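Long-range contact in Two-component sensor histidine kinase (Nostoc sp., PDB 6OZB), which probably senses light through a bilin chromophore held in its GAF domain, here phycoerythrobilin, and passes the signal on as a histidine kinase: residues R51-K56 with L165-H170. The protein carries 1 engineered substitution. Sequence-based numbering, arbitrary orientation.
Sequences RVMIYK and LLVSHH. With PEB (phycoerythrobilin), chain F.
The His169 ring is met at its edge by Arg51 and by phycoerythrobilin. Arg51 NH2 donates to His169 ND1 at 3.0 Å. ND1 lies in the guanidinium plane, while NH2 stands 19° out of the ring plane. Arg51 NE adds a weak bond to the same nitrogen, and Arg51 NH1 donates to Pro76 O. The two planes stand 65° apart. His169 NE2 gives a weak hydrogen bond to OD of phycoerythrobilin, 2.7 Å away. Met53 CE reaches the ring obliquely, 3.6 Å from His169 CE1. The bend at chi3 (-67°) turns this methyl toward the imidazole and Val167 CG1. Leu165 CD1, 4.0 Å from Tyr55 CD2, and the bilin methyl CMD both approach the Tyr55 ring obliquely. An alanine in place of His169 would probably leave Arg51 NH2 and the bilin carbonyl without this mate. Strands 51-57 and 161-170 are antiparallel neighbours in the central sheet of the GAF domain. Arg51, Met53 and Tyr55 form hydrogen-bonded pairs with His169, Val167 and Leu165. All six side chains lie on one face, whose Met53, Tyr55, Leu165 and His169 line the bilin pocket. On the opposite face Leu166 CD1 packs against Val52 CG1 and Ile54 CG1; this face packs against helices 32-47 and 178-201.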
loop_
_atom_site.group_PDB
_atom_site.type_symbol
_atom_site.label_atom_id
_atom_site.label_comp_id
_atom_site.label_asym_id
_atom_site.label_seq_id
_atom_site.Cartn_x
_atom_site.Cartn_y
_atom_site.Cartn_z
ATOM N N ARG C 51 25.465 -3.283 -2.828
ATOM C CA ARG C 51 25.949 -4.353 -1.942
ATOM C C ARG C 51 24.953 -5.497 -1.947
ATOM O O ARG C 51 23.778 -5.294 -1.647
ATOM C CB ARG C 51 26.169 -3.815 -0.512
ATOM C CG ARG C 51 26.611 -4.861 0.547
ATOM C CD ARG C 51 27.089 -4.214 1.858
ATOM N NE ARG C 51 25.997 -3.567 2.590
ATOM C CZ ARG C 51 26.153 -2.684 3.568
ATOM N NH1 ARG C 51 27.362 -2.303 3.965
ATOM N NH2 ARG C 51 25.081 -2.152 4.141
ATOM N N VAL C 52 25.424 -6.687 -2.337
ATOM C CA VAL C 52 24.626 -7.913 -2.282
ATOM C C VAL C 52 25.358 -8.868 -1.362
ATOM O O VAL C 52 26.574 -8.987 -1.438
ATOM C CB VAL C 52 24.419 -8.530 -3.662
ATOM C CG1 VAL C 52 23.756 -9.897 -3.584
ATOM C CG2 VAL C 52 23.571 -7.590 -4.502
ATOM N N MET C 53 24.612 -9.510 -0.471
ATOM C CA MET C 53 25.183 -10.422 0.528
ATOM C C MET C 53 24.376 -11.694 0.617
ATOM O O MET C 53 23.176 -11.689 0.350
ATOM C CB MET C 53 25.216 -9.758 1.888
ATOM C CG MET C 53 25.980 -8.464 1.904
ATOM S SD MET C 53 25.778 -7.635 3.478
ATOM C CE MET C 53 24.057 -7.237 3.389
ATOM N N ILE C 54 25.039 -12.785 0.994
ATOM C CA ILE C 54 24.321 -13.969 1.424
ATOM C C ILE C 54 24.597 -14.134 2.916
ATOM O O ILE C 54 25.748 -14.073 3.380
ATOM C CB ILE C 54 24.718 -15.195 0.591
ATOM C CG1 ILE C 54 24.185 -14.980 -0.829
ATOM C CG2 ILE C 54 24.156 -16.480 1.225
ATOM C CD1 ILE C 54 24.373 -16.096 -1.757
ATOM N N TYR C 55 23.511 -14.261 3.653
ATOM C CA TYR C 55 23.487 -14.314 5.108
ATOM C C TYR C 55 23.101 -15.737 5.493
ATOM O O TYR C 55 22.117 -16.237 4.994
ATOM C CB TYR C 55 22.473 -13.286 5.628
ATOM C CG TYR C 55 22.370 -13.108 7.093
ATOM C CD1 TYR C 55 23.325 -12.390 7.814
ATOM C CD2 TYR C 55 21.279 -13.601 7.775
ATOM C CE1 TYR C 55 23.206 -12.221 9.165
ATOM C CE2 TYR C 55 21.145 -13.413 9.116
ATOM C CZ TYR C 55 22.109 -12.731 9.816
ATOM O OH TYR C 55 21.970 -12.550 11.174
ATOM N N LYS C 56 23.867 -16.383 6.357
ATOM C CA LYS C 56 23.591 -17.769 6.724
ATOM C C LYS C 56 23.191 -17.829 8.196
ATOM O O LYS C 56 23.891 -17.292 9.072
ATOM C CB LYS C 56 24.813 -18.638 6.451
ATOM C CG LYS C 56 24.588 -20.162 6.678
ATOM C CD LYS C 56 25.934 -20.888 6.581
ATOM C CE LYS C 56 25.828 -22.421 6.574
ATOM N NZ LYS C 56 24.928 -22.924 7.611
ATOM N N LEU C 165 19.551 -15.863 3.785
ATOM C CA LEU C 165 18.895 -14.775 3.047
ATOM C C LEU C 165 19.787 -14.311 1.924
ATOM O O LEU C 165 21.012 -14.219 2.109
ATOM C CB LEU C 165 18.613 -13.565 3.962
ATOM C CG LEU C 165 17.881 -13.795 5.289
ATOM C CD1 LEU C 165 17.825 -12.544 6.161
ATOM C CD2 LEU C 165 16.467 -14.298 5.009
ATOM N N LEU C 166 19.172 -13.964 0.794
ATOM C CA LEU C 166 19.822 -13.154 -0.232
ATOM C C LEU C 166 19.411 -11.704 0.017
ATOM O O LEU C 166 18.208 -11.389 0.041
ATOM C CB LEU C 166 19.423 -13.593 -1.626
ATOM C CG LEU C 166 19.943 -12.789 -2.805
ATOM C CD1 LEU C 166 21.459 -12.920 -2.865
ATOM C CD2 LEU C 166 19.298 -13.280 -4.085
ATOM N N VAL C 167 20.398 -10.853 0.269
ATOM C CA VAL C 167 20.163 -9.466 0.678
ATOM C C VAL C 167 20.774 -8.477 -0.315
ATOM O O VAL C 167 21.957 -8.562 -0.627
ATOM C CB VAL C 167 20.745 -9.168 2.051
ATOM C CG1 VAL C 167 20.360 -7.764 2.525
ATOM C CG2 VAL C 167 20.257 -10.152 3.068
ATOM N N SER C 168 19.974 -7.528 -0.787
ATOM C CA SER C 168 20.427 -6.521 -1.735
ATOM C C SER C 168 20.209 -5.133 -1.139
ATOM O O SER C 168 19.072 -4.761 -0.882
ATOM C CB SER C 168 19.654 -6.675 -3.042
ATOM O OG SER C 168 20.005 -5.684 -4.010
ATOM N N HIS C 169 21.300 -4.407 -0.894
ATOM C CA HIS C 169 21.274 -3.055 -0.321
ATOM C C HIS C 169 21.700 -2.019 -1.353
ATOM O O HIS C 169 22.615 -2.266 -2.147
ATOM C CB HIS C 169 22.236 -2.903 0.843
ATOM C CG HIS C 169 21.813 -3.587 2.107
ATOM N ND1 HIS C 169 22.663 -3.727 3.189
ATOM C CD2 HIS C 169 20.638 -4.141 2.477
ATOM C CE1 HIS C 169 22.024 -4.335 4.174
ATOM N NE2 HIS C 169 20.792 -4.591 3.769
ATOM N N HIS C 170 21.069 -0.845 -1.312
ATOM C CA HIS C 170 21.457 0.263 -2.175
ATOM C C HIS C 170 21.417 1.570 -1.429
ATOM O O HIS C 170 20.526 1.792 -0.596
ATOM C CB HIS C 170 20.555 0.317 -3.389
ATOM C CG HIS C 170 21.154 1.028 -4.545
ATOM N ND1 HIS C 170 22.327 0.618 -5.140
ATOM C CD2 HIS C 170 20.752 2.131 -5.214
ATOM C CE1 HIS C 170 22.612 1.433 -6.142
ATOM N NE2 HIS C 170 21.668 2.348 -6.217
HETATM C CHC PEB F . 17.946 -7.813 9.429
HETATM N NC PEB F . 15.569 -7.168 10.001
HETATM C C1C PEB F . 14.300 -7.366 9.550
HETATM C C2C PEB F . 14.325 -8.145 8.420
HETATM C C3C PEB F . 15.640 -8.455 8.154
HETATM C C4C PEB F . 16.414 -7.835 9.160
HETATM C CMC PEB F . 16.028 -9.334 6.979
HETATM C CAC PEB F . 13.030 -8.558 7.642
HETATM C CBC PEB F . 12.491 -7.394 6.828
HETATM C CGC PEB F . 13.309 -7.269 5.569
HETATM O O1C PEB F . 13.371 -8.263 4.790
HETATM O O2C PEB F . 13.913 -6.191 5.286
HETATM N ND PEB F . 18.656 -7.265 7.170
HETATM C C1D PEB F . 18.722 -8.283 8.299
HETATM C C2D PEB F . 20.134 -8.288 8.652
HETATM C C3D PEB F . 20.852 -7.390 7.892
HETATM C C4D PEB F . 20.029 -6.736 6.943
HETATM C CMD PEB F . 20.704 -9.124 9.830
HETATM C CAD PEB F . 22.339 -7.071 8.129
HETATM C CBD PEB F . 23.166 -6.945 7.045
HETATM O OD PEB F . 20.344 -5.912 6.097
HETATM N NA PEB F . 15.909 -4.744 14.409
HETATM C C1A PEB F . 17.073 -4.417 15.156
HETATM C C2A PEB F . 16.685 -4.125 16.582
HETATM C C3A PEB F . 15.180 -4.317 16.687
HETATM C C4A PEB F . 14.741 -4.712 15.263
HETATM C CMA PEB F . 17.479 -4.995 17.606
HETATM C CBA PEB F . 14.710 -2.592 18.534
HETATM O OA PEB F . 18.201 -4.406 14.691
HETATM C CHA PEB F . 13.431 -4.880 14.923
HETATM C CAA PEB F . 14.328 -3.129 17.142
HETATM N NB PEB F . 13.773 -5.936 12.454
HETATM C C1B PEB F . 12.981 -5.345 13.540
HETATM C C2B PEB F . 11.590 -5.252 13.167
HETATM C C3B PEB F . 11.482 -5.772 11.838
HETATM C C4B PEB F . 12.835 -6.222 11.355
HETATM C CHB PEB F . 13.002 -6.785 10.114
HETATM C CMB PEB F . 10.497 -4.712 14.033
HETATM C CAB PEB F . 10.210 -5.870 11.020
HETATM C CBB PEB F . 10.135 -4.680 10.089
HETATM C CGB PEB F . 8.755 -4.772 9.436
HETATM O O1B PEB F . 8.520 -5.759 8.676
HETATM O O2B PEB F . 7.880 -3.907 9.684
#